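Local coordinates for Tol-Pal system protein TolB (Acinetobacter baumannii, PDB 7MX5) that probably serves as the periplasmic component of the Tol-Pal system, which helps the outer membrane invaginate during cell division and keeps that membrane intact, at residues T145-Q153 / T164-P175; I341-E349 / M359-G367. One frame throughout, in Å; residues are numbered along the deposited sequence.

Overall arrangement
Both interactions belong to the beta-propeller part of TolB and each involves the passage from one blade to the next. Interaction 1 pairs the edge strand 163-168 with its neighbour 150-156 in one four-stranded sheet and carries the chain into the first strand of the following sheet, 172-177. Interaction 2, later in the chain, packs the end of strand 339-344 and the loop after it against strand 359-366 of the next sheet. Their centres lie 21 Å apart, and their nearest atoms approach to about 7 Å without touching. Strand 391-397 comes close to both: Glu394 receives a hydrogen bond at its carboxylate from Ser174 and gives one through its backbone N to Glu349.

Interaction 1. Residues T145-Q153 / T164-P175; sequences TPAERYTLQ and TVLSSRDPILSP
Tyr150 and Ser168 pair in an antiparallel beta hairpin, strands 150-156 and 163-168, whose second strand is an outer strand of its sheet; the chain then turns back over the same hairpin. Backbone bonds establish the register: Tyr150 N reaches Ser168 O at 2.9 Å, and Leu152 N reaches Leu166 O at 2.7 Å. Two classic beta bulges interrupt it, Arg149 and Tyr150 facing Ser168, and Val165 and Leu166 facing Leu152. At the second, Leu152 O takes a short bond from Val165 N and a weak one from Leu166 N. Beyond Ser168 an ST turn, in which Asp170 N donates to Ser168 OG at 2.8 Å, starts the crossing into strand 172-177, a passage between successive propeller blades. Pro171 then lies on the Tyr150 ring: its CA stands 3.4 Å from the ring centroid, 9° off the normal, a CH-pi contact. Leu152, with CG anti to the backbone N (chi1 177°), sets CG against Val165 CB and CD1 3.7 Å from Pro175 CG. On the other face, Gln153 NE2 donates to Thr164 OG1 at 3.0 Å, the acceptor lying 18° out of the Gln153 amide plane, while Gln153 OE1 is hydrogen-bonded to Tyr138 OH.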
ATOM      1  N   THR A 145       0.938  24.852   9.125  1.00 40.55           N
ATOM      2  CA  THR A 145       0.868  24.443  10.527  1.00 44.26           C
ATOM      3  C   THR A 145       2.302  24.238  10.988  1.00 41.85           C
ATOM      4  O   THR A 145       2.813  23.111  11.012  1.00 48.41           O
ATOM      5  CB  THR A 145       0.026  23.178  10.705  1.00 46.81           C
ATOM      6  OG1 THR A 145      -1.300  23.415  10.217  1.00 44.31           O
ATOM      7  CG2 THR A 145      -0.054  22.788  12.176  1.00 51.71           C
ATOM      8  N   PRO A 146       2.998  25.322  11.340  1.00 47.32           N
ATOM      9  CA  PRO A 146       4.430  25.197  11.662  1.00 48.84           C
ATOM     10  C   PRO A 146       4.709  24.298  12.852  1.00 47.64           C
ATOM     11  O   PRO A 146       5.806  23.734  12.941  1.00 46.84           O
ATOM     12  CB  PRO A 146       4.859  26.646  11.931  1.00 48.60           C
ATOM     13  CG  PRO A 146       3.593  27.379  12.242  1.00 51.56           C
ATOM     14  CD  PRO A 146       2.519  26.709  11.445  1.00 47.57           C
ATOM     15  N   ALA A 147       3.749  24.139  13.767  1.00 49.24           N
ATOM     16  CA  ALA A 147       3.959  23.258  14.912  1.00 48.30           C
ATOM     17  C   ALA A 147       3.923  21.792  14.496  1.00 55.36           C
ATOM     18  O   ALA A 147       4.696  20.975  15.012  1.00 51.85           O
ATOM     19  CB  ALA A 147       2.914  23.539  15.991  1.00 48.64           C
ATOM     20  N   GLU A 148       3.027  21.436  13.575  1.00 54.47           N
ATOM     21  CA  GLU A 148       3.001  20.089  13.021  1.00 47.12           C
ATOM     22  C   GLU A 148       3.259  20.139  11.521  1.00 48.31           C
ATOM     23  O   GLU A 148       2.415  19.714  10.725  1.00 36.92           O
ATOM     24  CB  GLU A 148       1.666  19.398  13.308  1.00 49.83           C
ATOM     25  CG  GLU A 148       1.082  19.689  14.678  1.00 51.33           C
ATOM     26  CD  GLU A 148      -0.306  19.103  14.848  1.00 62.04           C
ATOM     27  OE1 GLU A 148      -0.461  17.878  14.656  1.00 66.14           O
ATOM     28  OE2 GLU A 148      -1.241  19.865  15.171  1.00 68.83           O
ATOM     29  N   ARG A 149       4.422  20.666  11.130  1.00 43.39           N
ATOM     30  CA  ARG A 149       4.746  20.786   9.712  1.00 40.41           C
ATOM     31  C   ARG A 149       4.801  19.420   9.041  1.00 45.24           C
ATOM     32  O   ARG A 149       4.378  19.267   7.889  1.00 37.07           O
ATOM     33  CB  ARG A 149       6.074  21.525   9.543  1.00 36.47           C
ATOM     34  CG  ARG A 149       6.230  22.232   8.209  1.00 51.48           C
ATOM     35  CD  ARG A 149       7.633  22.792   8.050  1.00 57.98           C
ATOM     36  NE  ARG A 149       7.851  23.960   8.895  1.00 63.66           N
ATOM     37  CZ  ARG A 149       7.659  25.213   8.506  1.00 69.12           C
ATOM     38  NH1 ARG A 149       7.247  25.501   7.282  1.00 62.71           N
ATOM     39  NH2 ARG A 149       7.884  26.201   9.367  1.00 52.76           N
ATOM     40  N   TYR A 150       5.315  18.417   9.747  1.00 39.88           N
ATOM     41  CA  TYR A 150       5.383  17.051   9.246  1.00 37.90           C
ATOM     42  C   TYR A 150       4.734  16.128  10.262  1.00 35.16           C
ATOM     43  O   TYR A 150       5.028  16.215  11.459  1.00 38.15           O
ATOM     44  CB  TYR A 150       6.832  16.623   8.986  1.00 36.61           C
ATOM     45  CG  TYR A 150       7.542  17.439   7.929  1.00 41.14           C
ATOM     46  CD1 TYR A 150       8.109  18.669   8.237  1.00 46.54           C
ATOM     47  CD2 TYR A 150       7.654  16.975   6.625  1.00 39.49           C
ATOM     48  CE1 TYR A 150       8.763  19.417   7.276  1.00 46.46           C
ATOM     49  CE2 TYR A 150       8.308  17.715   5.657  1.00 50.41           C
ATOM     50  CZ  TYR A 150       8.860  18.936   5.988  1.00 50.80           C
ATOM     51  OH  TYR A 150       9.511  19.677   5.028  1.00 52.98           O
ATOM     52  N   THR A 151       3.853  15.250   9.790  1.00 38.52           N
ATOM     53  CA  THR A 151       3.143  14.313  10.652  1.00 39.21           C
ATOM     54  C   THR A 151       3.181  12.934  10.015  1.00 46.36           C
ATOM     55  O   THR A 151       2.646  12.739   8.918  1.00 36.03           O
ATOM     56  CB  THR A 151       1.696  14.756  10.883  1.00 34.28           C
ATOM     57  OG1 THR A 151       1.681  16.030  11.539  1.00 41.14           O
ATOM     58  CG2 THR A 151       0.963  13.742  11.745  1.00 34.82           C
ATOM     59  N   LEU A 152       3.812  11.983  10.698  1.00 45.52           N
ATOM     60  CA  LEU A 152       3.830  10.594  10.260  1.00 37.42           C
ATOM     61  C   LEU A 152       2.573   9.903  10.774  1.00 43.79           C
ATOM     62  O   LEU A 152       2.341   9.847  11.987  1.00 33.33           O
ATOM     63  CB  LEU A 152       5.084   9.880  10.761  1.00 24.10           C
ATOM     64  CG  LEU A 152       5.185   8.392  10.421  1.00 29.57           C
ATOM     65  CD1 LEU A 152       4.929   8.149   8.943  1.00 34.41           C
ATOM     66  CD2 LEU A 152       6.539   7.847  10.825  1.00 32.24           C
ATOM     67  N   GLN A 153       1.767   9.381   9.855  1.00 36.53           N
ATOM     68  CA  GLN A 153       0.498   8.760  10.196  1.00 39.94           C
ATOM     69  C   GLN A 153       0.401   7.380   9.566  1.00 45.15           C
ATOM     70  O   GLN A 153       1.030   7.097   8.543  1.00 36.01           O
ATOM     71  CB  GLN A 153      -0.689   9.614   9.733  1.00 33.94           C
ATOM     72  CG  GLN A 153      -0.969  10.822  10.604  1.00 43.81           C
ATOM     73  CD  GLN A 153      -2.410  11.279  10.510  1.00 53.87           C
ATOM     74  OE1 GLN A 153      -3.076  11.071   9.494  1.00 43.73           O
ATOM     75  NE2 GLN A 153      -2.902  11.906  11.573  1.00 40.53           N
ATOM     76  N   THR A 164      -1.503   8.680  14.488  1.00 39.40           N
ATOM     77  CA  THR A 164      -0.329   9.538  14.394  1.00 43.92           C
ATOM     78  C   THR A 164       0.848   8.871  15.096  1.00 46.23           C
ATOM     79  O   THR A 164       0.800   8.620  16.305  1.00 43.75           O
ATOM     80  CB  THR A 164      -0.616  10.906  15.006  1.00 46.37           C
ATOM     81  OG1 THR A 164      -1.653  11.556  14.258  1.00 49.31           O
ATOM     82  CG2 THR A 164       0.635  11.771  14.979  1.00 38.09           C
ATOM     83  N   VAL A 165       1.903   8.582  14.334  1.00 45.33           N
ATOM     84  CA  VAL A 165       3.097   7.974  14.909  1.00 43.25           C
ATOM     85  C   VAL A 165       4.014   9.039  15.494  1.00 42.92           C
ATOM     86  O   VAL A 165       4.606   8.846  16.561  1.00 38.85           O
ATOM     87  CB  VAL A 165       3.818   7.125  13.846  1.00 42.00           C
ATOM     88  CG1 VAL A 165       4.718   6.096  14.505  1.00 45.50           C
ATOM     89  CG2 VAL A 165       2.809   6.452  12.935  1.00 32.81           C
ATOM     90  N   LEU A 166       4.142  10.175  14.810  1.00 38.68           N
ATOM     91  CA  LEU A 166       5.011  11.259  15.241  1.00 43.04           C
ATOM     92  C   LEU A 166       4.663  12.511  14.451  1.00 46.96           C
ATOM     93  O   LEU A 166       4.379  12.432  13.254  1.00 43.95           O
ATOM     94  CB  LEU A 166       6.490  10.901  15.042  1.00 39.75           C
ATOM     95  CG  LEU A 166       7.513  12.003  15.334  1.00 38.11           C
ATOM     96  CD1 LEU A 166       7.373  12.509  16.761  1.00 52.54           C
ATOM     97  CD2 LEU A 166       8.926  11.511  15.074  1.00 53.75           C
ATOM     98  N   SER A 167       4.676  13.655  15.131  1.00 28.64           N
ATOM     99  CA  SER A 167       4.531  14.955  14.493  1.00 35.15           C
ATOM    100  C   SER A 167       5.699  15.835  14.909  1.00 37.74           C
ATOM    101  O   SER A 167       6.216  15.719  16.024  1.00 34.57           O
ATOM    102  CB  SER A 167       3.202  15.629  14.864  1.00 39.56           C
ATOM    103  OG  SER A 167       3.326  16.384  16.056  1.00 56.25           O
ATOM    104  N   SER A 168       6.119  16.714  14.003  1.00 43.29           N
ATOM    105  CA  SER A 168       7.295  17.531  14.261  1.00 41.29           C
ATOM    106  C   SER A 168       7.274  18.761  13.367  1.00 46.24           C
ATOM    107  O   SER A 168       6.661  18.767  12.296  1.00 45.47           O
ATOM    108  CB  SER A 168       8.587  16.736  14.039  1.00 31.33           C
ATOM    109  OG  SER A 168       9.698  17.603  13.898  1.00 41.08           O
ATOM    110  N   ARG A 169       7.961  19.805  13.830  1.00 41.06           N
ATOM    111  CA  ARG A 169       8.198  21.004  13.037  1.00 42.85           C
ATOM    112  C   ARG A 169       9.338  20.831  12.045  1.00 41.17           C
ATOM    113  O   ARG A 169       9.694  21.796  11.358  1.00 49.19           O
ATOM    114  CB  ARG A 169       8.496  22.190  13.959  1.00 46.07           C
ATOM    115  CG  ARG A 169       7.511  22.340  15.103  1.00 57.82           C
ATOM    116  CD  ARG A 169       8.158  22.895  16.359  1.00 69.59           C
ATOM    117  NE  ARG A 169       7.334  22.635  17.533  1.00 70.26           N
ATOM    118  CZ  ARG A 169       6.633  23.560  18.176  1.00 73.21           C
ATOM    119  NH1 ARG A 169       6.639  24.825  17.788  1.00 65.04           N
ATOM    120  NH2 ARG A 169       5.905  23.206  19.231  1.00 83.00           N
ATOM    121  N   ASP A 170       9.909  19.640  11.953  1.00 38.38           N
ATOM    122  CA  ASP A 170      11.068  19.347  11.131  1.00 37.05           C
ATOM    123  C   ASP A 170      10.763  18.165  10.226  1.00 45.91           C
ATOM    124  O   ASP A 170       9.860  17.371  10.515  1.00 34.71           O
ATOM    125  CB  ASP A 170      12.291  19.048  12.010  1.00 44.86           C
ATOM    126  CG  ASP A 170      12.763  20.266  12.782  1.00 62.29           C
ATOM    127  OD1 ASP A 170      13.282  21.208  12.146  1.00 48.24           O
ATOM    128  OD2 ASP A 170      12.608  20.286  14.021  1.00 63.72           O
ATOM    129  N   PRO A 171      11.489  18.028   9.114  1.00 50.72           N
ATOM    130  CA  PRO A 171      11.155  16.987   8.129  1.00 38.61           C
ATOM    131  C   PRO A 171      11.123  15.587   8.727  1.00 39.38           C
ATOM    132  O   PRO A 171      12.009  15.193   9.488  1.00 45.15           O
ATOM    133  CB  PRO A 171      12.266  17.120   7.082  1.00 45.83           C
ATOM    134  CG  PRO A 171      12.769  18.509   7.210  1.00 38.87           C
ATOM    135  CD  PRO A 171      12.459  19.007   8.589  1.00 42.30           C
ATOM    136  N   ILE A 172      10.079  14.841   8.372  1.00 38.23           N
ATOM    137  CA  ILE A 172       9.984  13.406   8.617  1.00 37.16           C
ATOM    138  C   ILE A 172       9.837  12.737   7.258  1.00 34.79           C
ATOM    139  O   ILE A 172       8.882  13.022   6.525  1.00 33.58           O
ATOM    140  CB  ILE A 172       8.806  13.051   9.536  1.00 40.85           C
ATOM    141  CG1 ILE A 172       9.044  13.586  10.949  1.00 41.27           C
ATOM    142  CG2 ILE A 172       8.591  11.544   9.566  1.00 35.03           C
ATOM    143  CD1 ILE A 172       7.830  13.486  11.848  1.00 45.67           C
ATOM    144  N   LEU A 173      10.779  11.859   6.917  1.00 28.98           N
ATOM    145  CA  LEU A 173      10.871  11.322   5.567  1.00 30.96           C
ATOM    146  C   LEU A 173      10.948   9.802   5.580  1.00 43.13           C
ATOM    147  O   LEU A 173      11.434   9.190   6.535  1.00 42.52           O
ATOM    148  CB  LEU A 173      12.096  11.879   4.825  1.00 31.70           C
ATOM    149  CG  LEU A 173      12.419  13.364   4.999  1.00 39.61           C
ATOM    150  CD1 LEU A 173      13.831  13.659   4.521  1.00 33.95           C
ATOM    151  CD2 LEU A 173      11.409  14.224   4.257  1.00 39.67           C
ATOM    152  N   SER A 174      10.455   9.207   4.492  1.00 37.53           N
ATOM    153  CA  SER A 174      10.637   7.806   4.130  1.00 34.01           C
ATOM    154  C   SER A 174      10.189   6.837   5.218  1.00 31.58           C
ATOM    155  O   SER A 174      11.031   6.201   5.864  1.00 32.93           O
ATOM    156  CB  SER A 174      12.105   7.548   3.784  1.00 38.54           C
ATOM    157  OG  SER A 174      12.556   8.441   2.781  1.00 48.36           O
ATOM    158  N   PRO A 175       8.885   6.680   5.442  1.00 30.99           N
ATOM    159  CA  PRO A 175       8.423   5.608   6.336  1.00 38.46           C
ATOM    160  C   PRO A 175       8.619   4.251   5.674  1.00 35.76           C
ATOM    161  O   PRO A 175       8.274   4.059   4.505  1.00 41.70           O
ATOM    162  CB  PRO A 175       6.937   5.922   6.554  1.00 26.58           C
ATOM    163  CG  PRO A 175       6.657   7.204   5.832  1.00 37.27           C
ATOM    164  CD  PRO A 175       7.775   7.468   4.884  1.00 40.01           C
TER

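Interaction 2. Residues I341-E349 / M359-G367; sequences ILTPTSLDE and MVVYATREG
With chi1 of 62°, Tyr362 holds its ring between its own backbone N and carbonyl carbon, and from there OH meets Thr343 CG2 at 3.2 Å, the two side chains coming from opposite directions. Thr364 turns OG1 anti to its backbone N, where it accepts from Ser346 N at 3.3 Å, with an N-H...O angle of 145°. Ser346 OG lies close to both Thr364 OG1 and Arg365 O, but either bond would be weak and its single proton cannot be assigned to one of them.

A water adds to the polar links across the contact. It accepts from Thr345 OG1 at 2.7 Å and donates to Leu347 O and, at 2.8 Å, to Ala363 O, so one molecule joins the loop to the strand backbone across the contact. Leu347 divides its two methyls: CD1 rests 3.8 Å from Ala363 CB, while CD2 sits over one face of the Arg365 guanidinium, 3.6 Å above its plane and offset toward the rim. At the other end Leu342 CD2 and Val360 CG1 meet tip to tip at 3.6 Å.

The strand axes stay 10.0 Å apart at 38°, so these are face-to-face neighbours, as in adjacent propeller blades, rather than partners in one sheet. Leu342 and Thr343 both face Val329 in a classic bulge with strand 328-333, and Val360 pairs with Met375 of strand 369-376. Strand 391-397 borders the loop end, where Glu349 bridges to Arg393 and accepts from Glu394 N, and Arg365 forms a salt bridge with Glu391.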
ATOM      1  N   ILE A 341       3.223   1.234 -18.424  1.00 34.24           N
ATOM      2  CA  ILE A 341       2.978   2.571 -17.897  1.00 47.31           C
ATOM      3  C   ILE A 341       1.568   2.610 -17.322  1.00 44.07           C
ATOM      4  O   ILE A 341       0.591   2.320 -18.021  1.00 47.62           O
ATOM      5  CB  ILE A 341       3.164   3.641 -18.982  1.00 54.54           C
ATOM      6  CG1 ILE A 341       4.628   3.691 -19.432  1.00 47.78           C
ATOM      7  CG2 ILE A 341       2.703   5.000 -18.469  1.00 50.25           C
ATOM      8  CD1 ILE A 341       5.050   5.018 -20.029  1.00 64.59           C
ATOM      9  N   LEU A 342       1.460   2.966 -16.043  1.00 35.19           N
ATOM     10  CA  LEU A 342       0.183   2.943 -15.340  1.00 45.28           C
ATOM     11  C   LEU A 342      -0.542   4.284 -15.409  1.00 38.48           C
ATOM     12  O   LEU A 342      -1.728   4.333 -15.754  1.00 45.44           O
ATOM     13  CB  LEU A 342       0.401   2.542 -13.878  1.00 43.43           C
ATOM     14  CG  LEU A 342      -0.648   1.643 -13.225  1.00 47.42           C
ATOM     15  CD1 LEU A 342      -1.102   0.560 -14.190  1.00 44.71           C
ATOM     16  CD2 LEU A 342      -0.091   1.031 -11.952  1.00 30.25           C
ATOM     17  N   THR A 343       0.154   5.374 -15.092  1.00 37.33           N
ATOM     18  CA  THR A 343      -0.475   6.680 -14.957  1.00 36.16           C
ATOM     19  C   THR A 343       0.585   7.772 -14.890  1.00 40.53           C
ATOM     20  O   THR A 343       1.723   7.506 -14.480  1.00 44.88           O
ATOM     21  CB  THR A 343      -1.347   6.718 -13.698  1.00 45.22           C
ATOM     22  OG1 THR A 343      -1.920   8.022 -13.535  1.00 43.69           O
ATOM     23  CG2 THR A 343      -0.513   6.379 -12.469  1.00 29.31           C
ATOM     24  N   PRO A 344       0.267   9.001 -15.288  1.00 42.91           N
ATOM     25  CA  PRO A 344       1.171  10.119 -14.997  1.00 51.08           C
ATOM     26  C   PRO A 344       1.170  10.438 -13.510  1.00 41.24           C
ATOM     27  O   PRO A 344       0.220  10.147 -12.781  1.00 42.63           O
ATOM     28  CB  PRO A 344       0.601  11.284 -15.816  1.00 45.81           C
ATOM     29  CG  PRO A 344      -0.464  10.709 -16.688  1.00 37.33           C
ATOM     30  CD  PRO A 344      -0.889   9.404 -16.107  1.00 42.89           C
ATOM     31  N   THR A 345       2.269  11.040 -13.061  1.00 42.89           N
ATOM     32  CA  THR A 345       2.413  11.438 -11.670  1.00 42.24           C
ATOM     33  C   THR A 345       3.191  12.742 -11.596  1.00 45.88           C
ATOM     34  O   THR A 345       3.983  13.064 -12.487  1.00 50.83           O
ATOM     35  CB  THR A 345       3.113  10.356 -10.833  1.00 41.96           C
ATOM     36  OG1 THR A 345       3.285  10.823  -9.489  1.00 34.49           O
ATOM     37  CG2 THR A 345       4.470  10.012 -11.426  1.00 32.52           C
ATOM     38  N   SER A 346       2.955  13.493 -10.522  1.00 44.99           N
ATOM     39  CA  SER A 346       3.553  14.809 -10.350  1.00 52.96           C
ATOM     40  C   SER A 346       4.794  14.796  -9.468  1.00 49.20           C
ATOM     41  O   SER A 346       5.460  15.831  -9.354  1.00 49.74           O
ATOM     42  CB  SER A 346       2.526  15.782  -9.756  1.00 49.02           C
ATOM     43  OG  SER A 346       1.342  15.814 -10.534  1.00 55.17           O
ATOM     44  N   LEU A 347       5.126  13.665  -8.851  1.00 37.82           N
ATOM     45  CA  LEU A 347       6.209  13.601  -7.880  1.00 43.91           C
ATOM     46  C   LEU A 347       7.162  12.471  -8.235  1.00 46.49           C
ATOM     47  O   LEU A 347       6.729  11.342  -8.488  1.00 50.20           O
ATOM     48  CB  LEU A 347       5.661  13.402  -6.464  1.00 42.58           C
ATOM     49  CG  LEU A 347       4.738  14.510  -5.956  1.00 32.17           C
ATOM     50  CD1 LEU A 347       4.121  14.125  -4.623  1.00 27.67           C
ATOM     51  CD2 LEU A 347       5.495  15.823  -5.845  1.00 31.82           C
ATOM     52  N   ASP A 348       8.459  12.782  -8.253  1.00 42.97           N
ATOM     53  CA  ASP A 348       9.505  11.775  -8.414  1.00 39.31           C
ATOM     54  C   ASP A 348       9.699  11.099  -7.059  1.00 37.09           C
ATOM     55  O   ASP A 348      10.622  11.396  -6.296  1.00 44.68           O
ATOM     56  CB  ASP A 348      10.789  12.413  -8.931  1.00 36.46           C
ATOM     57  CG  ASP A 348      11.934  11.426  -9.035  1.00 41.80           C
ATOM     58  OD1 ASP A 348      11.684  10.258  -9.400  1.00 39.58           O
ATOM     59  OD2 ASP A 348      13.087  11.820  -8.757  1.00 46.73           O
ATOM     60  N   GLU A 349       8.791  10.173  -6.755  1.00 34.66           N
ATOM     61  CA  GLU A 349       8.710   9.564  -5.437  1.00 37.50           C
ATOM     62  C   GLU A 349       8.342   8.094  -5.583  1.00 39.64           C
ATOM     63  O   GLU A 349       7.641   7.703  -6.519  1.00 36.62           O
ATOM     64  CB  GLU A 349       7.685  10.295  -4.560  1.00 36.53           C
ATOM     65  CG  GLU A 349       7.734   9.950  -3.084  1.00 33.18           C
ATOM     66  CD  GLU A 349       7.284  11.106  -2.212  1.00 39.39           C
ATOM     67  OE1 GLU A 349       8.058  12.075  -2.060  1.00 33.98           O
ATOM     68  OE2 GLU A 349       6.152  11.055  -1.690  1.00 41.84           O
ATOM     69  N   MET A 359      -2.733  -3.836  -6.302  1.00 35.59           N
ATOM     70  CA  MET A 359      -2.867  -2.401  -6.126  1.00 29.57           C
ATOM     71  C   MET A 359      -1.491  -1.767  -5.963  1.00 33.67           C
ATOM     72  O   MET A 359      -0.495  -2.448  -5.705  1.00 33.04           O
ATOM     73  CB  MET A 359      -3.736  -2.070  -4.904  1.00 37.79           C
ATOM     74  CG  MET A 359      -5.218  -2.364  -5.077  1.00 39.41           C
ATOM     75  SD  MET A 359      -6.026  -1.262  -6.248  1.00 49.56           S
ATOM     76  CE  MET A 359      -7.662  -1.987  -6.321  1.00 40.84           C
ATOM     77  N   VAL A 360      -1.447  -0.448  -6.115  1.00 28.41           N
ATOM     78  CA  VAL A 360      -0.225   0.321  -5.900  1.00 29.65           C
ATOM     79  C   VAL A 360      -0.619   1.720  -5.448  1.00 38.96           C
ATOM     80  O   VAL A 360      -1.548   2.325  -5.990  1.00 36.16           O
ATOM     81  CB  VAL A 360       0.657   0.356  -7.169  1.00 29.12           C
ATOM     82  CG1 VAL A 360      -0.117   0.906  -8.353  1.00 36.98           C
ATOM     83  CG2 VAL A 360       1.918   1.174  -6.924  1.00 39.06           C
ATOM     84  N   VAL A 361       0.081   2.225  -4.437  1.00 36.09           N
ATOM     85  CA  VAL A 361      -0.168   3.558  -3.904  1.00 27.73           C
ATOM     86  C   VAL A 361       1.027   4.443  -4.230  1.00 30.63           C
ATOM     87  O   VAL A 361       2.176   3.986  -4.276  1.00 30.44           O
ATOM     88  CB  VAL A 361      -0.445   3.524  -2.384  1.00 32.92           C
ATOM     89  CG1 VAL A 361       0.788   3.070  -1.615  1.00 23.83           C
ATOM     90  CG2 VAL A 361      -0.928   4.884  -1.888  1.00 35.85           C
ATOM     91  N   TYR A 362       0.746   5.718  -4.483  1.00 23.43           N
ATOM     92  CA  TYR A 362       1.782   6.684  -4.817  1.00 29.20           C
ATOM     93  C   TYR A 362       1.268   8.077  -4.494  1.00 32.19           C
ATOM     94  O   TYR A 362       0.062   8.297  -4.352  1.00 32.57           O
ATOM     95  CB  TYR A 362       2.195   6.584  -6.292  1.00 28.05           C
ATOM     96  CG  TYR A 362       1.075   6.869  -7.268  1.00 28.91           C
ATOM     97  CD1 TYR A 362       0.099   5.917  -7.533  1.00 27.70           C
ATOM     98  CD2 TYR A 362       0.994   8.091  -7.924  1.00 38.43           C
ATOM     99  CE1 TYR A 362      -0.927   6.174  -8.422  1.00 42.23           C
ATOM    100  CE2 TYR A 362      -0.029   8.356  -8.816  1.00 37.26           C
ATOM    101  CZ  TYR A 362      -0.985   7.394  -9.062  1.00 37.31           C
ATOM    102  OH  TYR A 362      -2.007   7.653  -9.946  1.00 48.25           O
ATOM    103  N   ALA A 363       2.201   9.016  -4.375  1.00 34.47           N
ATOM    104  CA  ALA A 363       1.885  10.403  -4.065  1.00 35.15           C
ATOM    105  C   ALA A 363       1.936  11.236  -5.338  1.00 35.94           C
ATOM    106  O   ALA A 363       2.899  11.145  -6.107  1.00 29.48           O
ATOM    107  CB  ALA A 363       2.854  10.965  -3.023  1.00 31.61           C
ATOM    108  N   THR A 364       0.902  12.043  -5.556  1.00 37.37           N
ATOM    109  CA  THR A 364       0.817  12.895  -6.735  1.00 38.83           C
ATOM    110  C   THR A 364       0.043  14.155  -6.364  1.00 36.40           C
ATOM    111  O   THR A 364      -0.297  14.376  -5.198  1.00 33.38           O
ATOM    112  CB  THR A 364       0.168  12.143  -7.905  1.00 37.92           C
ATOM    113  OG1 THR A 364       0.075  13.012  -9.041  1.00 43.66           O
ATOM    114  CG2 THR A 364      -1.223  11.664  -7.525  1.00 31.16           C
ATOM    115  N   ARG A 365      -0.236  14.986  -7.367  1.00 42.83           N
ATOM    116  CA  ARG A 365      -0.970  16.230  -7.167  1.00 42.46           C
ATOM    117  C   ARG A 365      -2.021  16.373  -8.255  1.00 35.46           C
ATOM    118  O   ARG A 365      -1.706  16.270  -9.445  1.00 55.02           O
ATOM    119  CB  ARG A 365      -0.031  17.442  -7.183  1.00 39.92           C
ATOM    120  CG  ARG A 365       0.901  17.528  -5.986  1.00 38.86           C
ATOM    121  CD  ARG A 365       1.997  18.555  -6.219  1.00 52.90           C
ATOM    122  NE  ARG A 365       2.978  18.562  -5.140  1.00 61.82           N
ATOM    123  CZ  ARG A 365       4.009  19.392  -5.071  1.00 47.14           C
ATOM    124  NH1 ARG A 365       4.228  20.302  -6.006  1.00 50.72           N
ATOM    125  NH2 ARG A 365       4.843  19.308  -4.038  1.00 44.43           N
ATOM    126  N   GLU A 366      -3.264  16.610  -7.845  1.00 49.90           N
ATOM    127  CA  GLU A 366      -4.376  16.833  -8.761  1.00 43.27           C
ATOM    128  C   GLU A 366      -5.054  18.135  -8.370  1.00 46.82           C
ATOM    129  O   GLU A 366      -5.493  18.286  -7.225  1.00 48.99           O
ATOM    130  CB  GLU A 366      -5.369  15.669  -8.726  1.00 45.48           C
ATOM    131  CG  GLU A 366      -6.133  15.462 -10.020  1.00 57.39           C
ATOM    132  CD  GLU A 366      -6.833  14.119 -10.067  1.00 57.59           C
ATOM    133  OE1 GLU A 366      -6.132  13.086 -10.058  1.00 60.39           O
ATOM    134  OE2 GLU A 366      -8.081  14.095 -10.112  1.00 56.39           O
ATOM    135  N   GLY A 367      -5.142  19.066  -9.312  1.00 41.15           N
ATOM    136  CA  GLY A 367      -5.617  20.395  -8.966  1.00 50.04           C
ATOM    137  C   GLY A 367      -4.611  21.071  -8.055  1.00 46.13           C
ATOM    138  O   GLY A 367      -3.403  21.058  -8.312  1.00 51.28           O
TER
HETATM  139  O   HOH W   1       4.662   9.498  -7.614  1.00 29.91           O